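Thermostable carboxypeptidase 1 (Pyrococcus furiosus, PDB 1KA2) releases amino acids one at a time from the C-terminus of peptides as a metal-dependent homodimeric carboxypeptidase that is active with cobalt and not with zinc. Local coordinates at residues F244-V249 against L278-R283; A124-S129 against K401-I406. One frame throughout, in Å; residues are numbered along the deposited sequence.

In the fold
Contacts 1 and 2 lie on opposite sides of the chain's centre, their own centres 41 Å apart and their nearest atoms about 30 Å apart, too far to meet. In sequence, both segments of contact 1 fall between the two that contact 2 brings together. Contact 1 is the one near the metal: the side chain of V249 is about 7 Å from that of H273 and about 12 Å from the magnesium ion held by H269, H273 and E299. It also reaches the second subunit, through E45 of that chain. Contact 2 is remote from the metal site, though G405 and I406 open the predicted GXXQDXHW motif, and joins two interhelical loops of a largely helical chain.

Contact 1 (F244-V249 against L278-R283); sequences FGIRDV and LQQDER
Extended from CG to NE, with CG anti to the carbonyl carbon (chi1 -60°), R247 reaches E282, whose own CG is likewise anti to its carbonyl carbon (chi1 -59°). The two side chains cross at about a right angle and form a salt bridge: R247 NH2 donates to E282 OE1 at 3.0 Å, within the guanidinium plane but from above the carboxylate plane, and NE to OE2, an oxygen less surely placed. E282 OE2 is also in a salt bridge with R230 NH2, so the carboxylate charge is probably divided between two arginines. I246 packs against residues 280-282, its CD1 3.7 Å from D281 O and its CG1 against Q280 CB. Its CG2 meets CG of E282 at 3.9 Å. A water donates to both I246 O and L278 O, each at 2.7 Å, tying the turn to the helix end. The backbone N-H groups of I246 and R247 bond to E45 of the second subunit. F244 and G245 both face D248 in a classic beta bulge, and G245 to D248 form a type I turn, a bulged hairpin turn leading into the strand of the DXRXT motif and packed where the HEXXH helix 261-278 ends.

Contact 2 (A124-S129 against K401-I406); sequences AKDDFS and KYSEGI
One face of the Y402 ring carries F128 CB, which stands 3.5 Å from the ring centroid and 5° off the normal, a CH-pi contact over the centre. At the edge of the same ring, in its plane, D126 O lies 3.6 Å from CD1. The F128 ring is set obliquely to that of Y402, planes 34° apart. F128 CG is anti to the backbone N (chi1 -169°), which sets it beside the carbonyl carbon; the F128 and I406 side chains cross at about a right angle, F128 CE1 meeting I406 CD1 at 3.8 Å. P384 of helix 383-395 and L407 also touch F128 and Y402. An alanine in place of F128 would keep CB over Y402 but would probably leave a gap beside CD1 and CG2 of I406, where the ring had packed.

The polar half of the contact converges on D126 OD1. It accepts from S403 N at 3.2 Å, nearly along the C-O direction, and from S403 OG in a bond modelled as very short, a length that is doubtful. D126 OD2 and K401 NZ are bridged by a water, 3.1 Å from each; the charged atoms themselves are not in contact. D126 has positive phi and is the C-prime residue of the Schellman motif ending helix 102-124; from there its carboxylate meets the 401-406 loop. The chemistry thus divides in two: an aromatic and aliphatic cluster on one flank, and on the other a carboxylate held by the S403 backbone N-H, with the hydroxyl close by, whose negative charge would probably be eased by K401 through the shared water.

Contact 1 (F244-V249 against L278-R283)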
loop_
_atom_site.group_PDB
_atom_site.type_symbol
_atom_site.label_atom_id
_atom_site.label_comp_id
_atom_site.label_asym_id
_atom_site.label_seq_id
_atom_site.Cartn_x
_atom_site.Cartn_y
_atom_site.Cartn_z
ATOM N N PHE A 244 -9.632 -1.682 3.865
ATOM C CA PHE A 244 -8.793 -2.730 3.301
ATOM C C PHE A 244 -9.457 -4.021 3.799
ATOM O O PHE A 244 -9.348 -5.085 3.190
ATOM C CB PHE A 244 -7.357 -2.634 3.839
ATOM C CG PHE A 244 -6.569 -1.452 3.316
ATOM C CD1 PHE A 244 -5.245 -1.268 3.704
ATOM C CD2 PHE A 244 -7.150 -0.511 2.464
ATOM C CE1 PHE A 244 -4.504 -0.168 3.258
ATOM C CE2 PHE A 244 -6.410 0.605 2.008
ATOM C CZ PHE A 244 -5.085 0.768 2.414
ATOM N N GLY A 245 -10.158 -3.897 4.923
ATOM C CA GLY A 245 -10.852 -5.022 5.522
ATOM C C GLY A 245 -11.636 -4.567 6.744
ATOM O O GLY A 245 -11.615 -3.381 7.102
ATOM N N ILE A 246 -12.337 -5.501 7.380
ATOM C CA ILE A 246 -13.115 -5.185 8.578
ATOM C C ILE A 246 -12.172 -4.819 9.727
ATOM O O ILE A 246 -12.513 -4.035 10.605
ATOM C CB ILE A 246 -13.983 -6.397 9.005
ATOM C CG1 ILE A 246 -15.041 -6.680 7.934
ATOM C CG2 ILE A 246 -14.638 -6.128 10.356
ATOM C CD1 ILE A 246 -15.912 -7.902 8.227
ATOM N N ARG A 247 -10.975 -5.387 9.709
ATOM C CA ARG A 247 -9.993 -5.134 10.751
ATOM C C ARG A 247 -8.887 -4.214 10.263
ATOM O O ARG A 247 -7.795 -4.201 10.838
ATOM C CB ARG A 247 -9.378 -6.456 11.225
ATOM C CG ARG A 247 -10.389 -7.449 11.806
ATOM C CD ARG A 247 -9.717 -8.781 12.180
ATOM N NE ARG A 247 -10.670 -9.791 12.647
ATOM C CZ ARG A 247 -10.333 -11.039 12.968
ATOM N NH1 ARG A 247 -9.074 -11.428 12.872
ATOM N NH2 ARG A 247 -11.251 -11.897 13.387
ATOM N N ASP A 248 -9.154 -3.458 9.200
ATOM C CA ASP A 248 -8.157 -2.534 8.667
ATOM C C ASP A 248 -8.871 -1.427 7.903
ATOM O O ASP A 248 -9.098 -1.554 6.707
ATOM C CB ASP A 248 -7.189 -3.275 7.727
ATOM C CG ASP A 248 -5.969 -2.446 7.369
ATOM O OD1 ASP A 248 -5.932 -1.250 7.719
ATOM O OD2 ASP A 248 -5.034 -2.987 6.732
ATOM N N VAL A 249 -9.224 -0.348 8.596
ATOM C CA VAL A 249 -9.930 0.767 7.969
ATOM C C VAL A 249 -9.130 2.035 8.212
ATOM O O VAL A 249 -8.724 2.317 9.341
ATOM C CB VAL A 249 -11.358 0.914 8.546
ATOM C CG1 VAL A 249 -12.110 2.040 7.831
ATOM C CG2 VAL A 249 -12.102 -0.402 8.396
ATOM N N LEU A 278 -15.883 -0.391 10.184
ATOM C CA LEU A 278 -15.254 -1.008 11.337
ATOM C C LEU A 278 -16.250 -1.891 12.085
ATOM O O LEU A 278 -15.900 -2.971 12.555
ATOM C CB LEU A 278 -14.735 0.093 12.264
ATOM C CG LEU A 278 -13.266 0.071 12.698
ATOM C CD1 LEU A 278 -12.399 -0.400 11.575
ATOM C CD2 LEU A 278 -12.842 1.471 13.150
ATOM N N GLN A 279 -17.497 -1.435 12.187
ATOM C CA GLN A 279 -18.512 -2.193 12.909
ATOM C C GLN A 279 -19.309 -3.131 12.019
ATOM O O GLN A 279 -20.516 -3.278 12.170
ATOM C CB GLN A 279 -19.441 -1.236 13.660
ATOM C CG GLN A 279 -18.670 -0.354 14.640
ATOM C CD GLN A 279 -19.535 0.249 15.730
ATOM O OE1 GLN A 279 -19.206 0.148 16.910
ATOM N NE2 GLN A 279 -20.631 0.885 15.343
ATOM N N GLN A 280 -18.604 -3.777 11.099
ATOM C CA GLN A 280 -19.213 -4.715 10.182
ATOM C C GLN A 280 -19.225 -6.079 10.871
ATOM O O GLN A 280 -18.514 -6.287 11.846
ATOM C CB GLN A 280 -18.396 -4.754 8.894
ATOM C CG GLN A 280 -19.203 -5.059 7.667
ATOM C CD GLN A 280 -20.275 -4.020 7.378
ATOM O OE1 GLN A 280 -21.192 -4.282 6.621
ATOM N NE2 GLN A 280 -20.153 -2.837 7.968
ATOM N N ASP A 281 -20.042 -6.999 10.377
ATOM C CA ASP A 281 -20.147 -8.332 10.967
ATOM C C ASP A 281 -19.056 -9.241 10.399
ATOM O O ASP A 281 -19.079 -9.564 9.214
ATOM C CB ASP A 281 -21.527 -8.910 10.650
ATOM C CG ASP A 281 -21.867 -10.120 11.493
ATOM O OD1 ASP A 281 -21.001 -11.003 11.639
ATOM O OD2 ASP A 281 -23.013 -10.193 11.996
ATOM N N GLU A 282 -18.116 -9.671 11.240
ATOM C CA GLU A 282 -17.017 -10.520 10.770
ATOM C C GLU A 282 -17.404 -11.884 10.196
ATOM O O GLU A 282 -16.573 -12.562 9.596
ATOM C CB GLU A 282 -15.976 -10.715 11.874
ATOM C CG GLU A 282 -15.355 -9.415 12.369
ATOM C CD GLU A 282 -14.108 -9.649 13.201
ATOM O OE1 GLU A 282 -14.000 -10.715 13.840
ATOM O OE2 GLU A 282 -13.234 -8.763 13.216
ATOM N N ARG A 283 -18.648 -12.304 10.373
ATOM C CA ARG A 283 -19.047 -13.576 9.794
ATOM C C ARG A 283 -19.217 -13.391 8.281
ATOM O O ARG A 283 -19.359 -14.365 7.550
ATOM C CB ARG A 283 -20.360 -14.059 10.410
ATOM C CG ARG A 283 -20.280 -14.294 11.908
ATOM C CD ARG A 283 -21.651 -14.582 12.491
ATOM N NE ARG A 283 -22.543 -13.443 12.336
ATOM C CZ ARG A 283 -23.852 -13.487 12.544
ATOM N NH1 ARG A 283 -24.424 -14.621 12.919
ATOM N NH2 ARG A 283 -24.590 -12.405 12.364
HETATM O O HOH W 1 -13.357 -3.794 13.152
#

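Contact 2 (A124-S129 against K401-I406)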
loop_
_atom_site.group_PDB
_atom_site.type_symbol
_atom_site.label_atom_id
_atom_site.label_comp_id
_atom_site.label_asym_id
_atom_site.label_seq_id
_atom_site.Cartn_x
_atom_site.Cartn_y
_atom_site.Cartn_z
ATOM N N ALA A 124 -8.773 26.168 -13.464
ATOM C CA ALA A 124 -7.657 27.015 -13.071
ATOM C C ALA A 124 -7.584 28.304 -13.895
ATOM O O ALA A 124 -7.331 29.376 -13.350
ATOM C CB ALA A 124 -6.348 26.231 -13.194
ATOM N N LYS A 125 -7.812 28.203 -15.201
ATOM C CA LYS A 125 -7.755 29.380 -16.063
ATOM C C LYS A 125 -9.134 30.003 -16.297
ATOM O O LYS A 125 -9.309 30.832 -17.193
ATOM C CB LYS A 125 -7.102 29.029 -17.407
ATOM C CG LYS A 125 -6.712 30.260 -18.234
ATOM C CD LYS A 125 -5.859 29.909 -19.445
ATOM C CE LYS A 125 -5.346 31.171 -20.131
ATOM N NZ LYS A 125 -4.292 30.880 -21.150
ATOM N N ASP A 126 -10.107 29.604 -15.481
ATOM C CA ASP A 126 -11.472 30.122 -15.579
ATOM C C ASP A 126 -11.988 30.209 -17.011
ATOM O O ASP A 126 -12.467 31.258 -17.427
ATOM C CB ASP A 126 -11.559 31.516 -14.944
ATOM C CG ASP A 126 -11.427 31.482 -13.440
ATOM O OD1 ASP A 126 -12.309 30.894 -12.784
ATOM O OD2 ASP A 126 -10.444 32.042 -12.914
ATOM N N ASP A 127 -11.896 29.120 -17.764
ATOM C CA ASP A 127 -12.368 29.140 -19.141
ATOM C C ASP A 127 -13.234 27.929 -19.463
ATOM O O ASP A 127 -12.731 26.809 -19.624
ATOM C CB ASP A 127 -11.186 29.204 -20.104
ATOM C CG ASP A 127 -11.623 29.249 -21.555
ATOM O OD1 ASP A 127 -12.460 30.110 -21.906
ATOM O OD2 ASP A 127 -11.128 28.425 -22.346
ATOM N N PHE A 128 -14.540 28.173 -19.569
ATOM C CA PHE A 128 -15.504 27.119 -19.849
ATOM C C PHE A 128 -15.385 26.549 -21.258
ATOM O O PHE A 128 -15.776 25.407 -21.498
ATOM C CB PHE A 128 -16.934 27.631 -19.631
ATOM C CG PHE A 128 -17.976 26.542 -19.632
ATOM C CD1 PHE A 128 -18.077 25.652 -18.563
ATOM C CD2 PHE A 128 -18.848 26.393 -20.708
ATOM C CE1 PHE A 128 -19.032 24.628 -18.564
ATOM C CE2 PHE A 128 -19.809 25.367 -20.718
ATOM C CZ PHE A 128 -19.898 24.485 -19.642
ATOM N N SER A 129 -14.852 27.331 -22.193
ATOM C CA SER A 129 -14.714 26.839 -23.557
ATOM C C SER A 129 -13.805 25.604 -23.606
ATOM O O SER A 129 -14.034 24.699 -24.407
ATOM C CB SER A 129 -14.158 27.933 -24.481
ATOM O OG SER A 129 -12.768 28.126 -24.283
ATOM N N LYS A 401 -17.317 34.160 -11.913
ATOM C CA LYS A 401 -16.366 33.452 -12.745
ATOM C C LYS A 401 -16.693 31.956 -12.751
ATOM O O LYS A 401 -17.285 31.433 -11.807
ATOM C CB LYS A 401 -14.941 33.707 -12.250
ATOM C CG LYS A 401 -14.759 33.632 -10.748
ATOM C CD LYS A 401 -13.278 33.759 -10.409
ATOM C CE LYS A 401 -13.025 33.686 -8.925
ATOM N NZ LYS A 401 -11.575 33.768 -8.641
ATOM N N TYR A 402 -16.312 31.273 -13.822
ATOM C CA TYR A 402 -16.609 29.855 -13.964
ATOM C C TYR A 402 -16.141 28.970 -12.809
ATOM O O TYR A 402 -16.827 28.013 -12.455
ATOM C CB TYR A 402 -16.051 29.343 -15.301
ATOM C CG TYR A 402 -16.744 29.943 -16.511
ATOM C CD1 TYR A 402 -16.019 30.623 -17.494
ATOM C CD2 TYR A 402 -18.128 29.832 -16.676
ATOM C CE1 TYR A 402 -16.657 31.179 -18.614
ATOM C CE2 TYR A 402 -18.777 30.381 -17.793
ATOM C CZ TYR A 402 -18.035 31.052 -18.758
ATOM O OH TYR A 402 -18.669 31.581 -19.870
ATOM N N SER A 403 -14.997 29.296 -12.208
ATOM C CA SER A 403 -14.462 28.497 -11.099
ATOM C C SER A 403 -15.312 28.549 -9.827
ATOM O O SER A 403 -15.299 27.607 -9.032
ATOM C CB SER A 403 -13.018 28.913 -10.784
ATOM O OG SER A 403 -12.908 30.305 -10.540
ATOM N N GLU A 404 -16.037 29.649 -9.629
ATOM C CA GLU A 404 -16.914 29.784 -8.470
ATOM C C GLU A 404 -18.234 29.118 -8.796
ATOM O O GLU A 404 -19.050 28.890 -7.909
ATOM C CB GLU A 404 -17.222 31.242 -8.160
ATOM C CG GLU A 404 -16.038 32.108 -7.952
ATOM C CD GLU A 404 -16.452 33.485 -7.513
ATOM O OE1 GLU A 404 -17.230 34.128 -8.255
ATOM O OE2 GLU A 404 -16.006 33.902 -6.424
ATOM N N GLY A 405 -18.445 28.813 -10.069
ATOM C CA GLY A 405 -19.698 28.193 -10.457
ATOM C C GLY A 405 -19.665 26.771 -10.979
ATOM O O GLY A 405 -19.157 25.865 -10.338
ATOM N N ILE A 406 -20.216 26.598 -12.172
ATOM C CA ILE A 406 -20.318 25.304 -12.832
ATOM C C ILE A 406 -19.014 24.482 -12.916
ATOM O O ILE A 406 -19.048 23.272 -13.085
ATOM C CB ILE A 406 -20.898 25.506 -14.254
ATOM C CG1 ILE A 406 -21.303 24.170 -14.875
ATOM C CG2 ILE A 406 -19.877 26.249 -15.104
ATOM C CD1 ILE A 406 -22.027 24.334 -16.232
HETATM O O HOH W 2 -9.425 32.022 -10.025
#